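PDB 7CJ3: phosphodiesterase from Salpingoeca rosetta, which has a transmembrane domain of the bacteriorhodopsin-like family, a bundle of helices that holds retinal in a pocket. Local coordinates for residues K205-D210 with H220-L225. Numbering follows the deposited sequence.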
# COMPACT_ATOMS: atom_id res chain seq x y z
N LYS B 205 -3.80 23.55 21.05
CA LYS B 205 -3.95 25.02 20.96
C LYS B 205 -4.94 25.34 19.83
O LYS B 205 -5.89 26.15 20.06
CB LYS B 205 -2.58 25.68 20.79
CG LYS B 205 -1.72 25.69 22.05
CD LYS B 205 -0.25 25.87 21.79
CE LYS B 205 0.59 25.66 23.04
NZ LYS B 205 2.03 25.94 22.83
N ALA B 206 -4.86 24.60 18.72
CA ALA B 206 -5.57 24.87 17.44
C ALA B 206 -6.99 24.28 17.44
O ALA B 206 -7.80 24.73 16.63
CB ALA B 206 -4.78 24.32 16.29
N MET B 207 -7.27 23.31 18.31
CA MET B 207 -8.62 22.70 18.41
C MET B 207 -9.57 23.63 19.17
O MET B 207 -10.80 23.41 19.04
CB MET B 207 -8.54 21.35 19.13
CG MET B 207 -8.02 20.24 18.27
SD MET B 207 -7.49 18.82 19.25
CE MET B 207 -9.07 18.01 19.49
N GLN B 208 -9.05 24.64 19.90
CA GLN B 208 -9.89 25.58 20.70
C GLN B 208 -10.81 26.38 19.77
O GLN B 208 -10.45 26.69 18.62
CB GLN B 208 -9.03 26.49 21.58
CG GLN B 208 -8.31 25.67 22.64
CD GLN B 208 -7.13 26.33 23.32
OE1 GLN B 208 -6.93 27.54 23.22
NE2 GLN B 208 -6.34 25.53 24.03
N PRO B 209 -12.02 26.73 20.24
CA PRO B 209 -13.00 27.44 19.42
C PRO B 209 -12.59 28.89 19.13
O PRO B 209 -12.98 29.40 18.09
CB PRO B 209 -14.28 27.45 20.27
CG PRO B 209 -14.04 26.46 21.40
CD PRO B 209 -12.53 26.46 21.59
N ASP B 210 -11.85 29.50 20.08
CA ASP B 210 -11.43 30.92 20.05
C ASP B 210 -10.22 31.10 19.12
O ASP B 210 -10.05 32.22 18.60
CB ASP B 210 -11.13 31.43 21.46
CG ASP B 210 -12.37 31.95 22.21
OD1 ASP B 210 -13.19 32.65 21.55
OD2 ASP B 210 -12.51 31.66 23.44
N HIS B 220 -12.06 17.72 14.63
CA HIS B 220 -11.97 16.25 14.78
C HIS B 220 -10.68 15.76 14.11
O HIS B 220 -10.03 14.87 14.68
CB HIS B 220 -13.22 15.52 14.27
CG HIS B 220 -13.29 14.11 14.76
ND1 HIS B 220 -13.91 13.08 14.04
CD2 HIS B 220 -12.74 13.52 15.85
CE1 HIS B 220 -13.78 11.94 14.69
NE2 HIS B 220 -13.06 12.18 15.81
N ALA B 221 -10.32 16.33 12.95
CA ALA B 221 -9.21 15.84 12.11
C ALA B 221 -7.87 16.18 12.77
O ALA B 221 -6.97 15.33 12.73
CB ALA B 221 -9.31 16.41 10.73
N LEU B 222 -7.75 17.35 13.39
CA LEU B 222 -6.56 17.72 14.20
C LEU B 222 -6.36 16.68 15.30
O LEU B 222 -5.19 16.35 15.60
CB LEU B 222 -6.73 19.13 14.79
CG LEU B 222 -6.15 20.28 13.94
CD1 LEU B 222 -7.10 20.69 12.85
CD2 LEU B 222 -5.81 21.49 14.80
N HIS B 223 -7.43 16.12 15.88
CA HIS B 223 -7.34 15.13 16.97
C HIS B 223 -6.88 13.78 16.42
O HIS B 223 -5.99 13.14 17.04
CB HIS B 223 -8.65 15.00 17.76
CG HIS B 223 -8.51 14.07 18.92
ND1 HIS B 223 -9.11 12.82 18.94
CD2 HIS B 223 -7.77 14.16 20.04
CE1 HIS B 223 -8.77 12.20 20.05
NE2 HIS B 223 -7.94 12.99 20.73
N LEU B 224 -7.50 13.33 15.33
CA LEU B 224 -7.15 12.05 14.65
C LEU B 224 -5.68 12.08 14.21
O LEU B 224 -5.01 11.03 14.31
CB LEU B 224 -8.11 11.83 13.49
CG LEU B 224 -9.49 11.39 13.96
CD1 LEU B 224 -10.40 11.17 12.77
CD2 LEU B 224 -9.39 10.11 14.79
N LEU B 225 -5.17 13.24 13.80
CA LEU B 225 -3.76 13.39 13.39
C LEU B 225 -2.81 13.16 14.58
O LEU B 225 -1.89 12.33 14.43
CB LEU B 225 -3.58 14.76 12.74
CG LEU B 225 -4.03 14.82 11.27
CD1 LEU B 225 -3.86 16.23 10.70
CD2 LEU B 225 -3.30 13.80 10.42
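M207 and A206, where helix 178-207 gives way to the loop, pack against L222 and H223 in the first turns of helix 219-233, and no hydrogen bond links the two segments. The backbones are nearest at M207 and L222, whose CA atoms are 6.8 Å apart.

The apolar packing centres on L222. Its CD2 methyl meets CB of A206 at 3.4 Å, and the small alanine suits a spot where the branched leucine reaches across to the neighbouring helix. M207 and L222 run past each other in opposite directions, and the M207 CG methylene lies 3.9 Å from CB of L222. The M207 chain is extended at chi2 but bends at chi3 (83°), which swings CE over to H223, 3.5 Å from its CB. A flexible, unbranched thioether can thus serve both residues; the M207 side chain also lies about 4 Å from a bound (2R)-2,3-dihydroxypropyl (9Z)-octadec-9-enoate.

The same methyl approaches the imidazole obliquely, with CE of M207 4.0 Å from CG of the partly exposed H223.

Beyond the pair, a weak hydrogen bond joins the carbonyl of M207 to R219, and L222 also touches F203 and L217. The contact joins two consecutive helices of a bacteriorhodopsin-like transmembrane bundle at the short loop between them, with A206 reaching S149 of helix 128-149 and A221 leaning on C275 of helix 250-277.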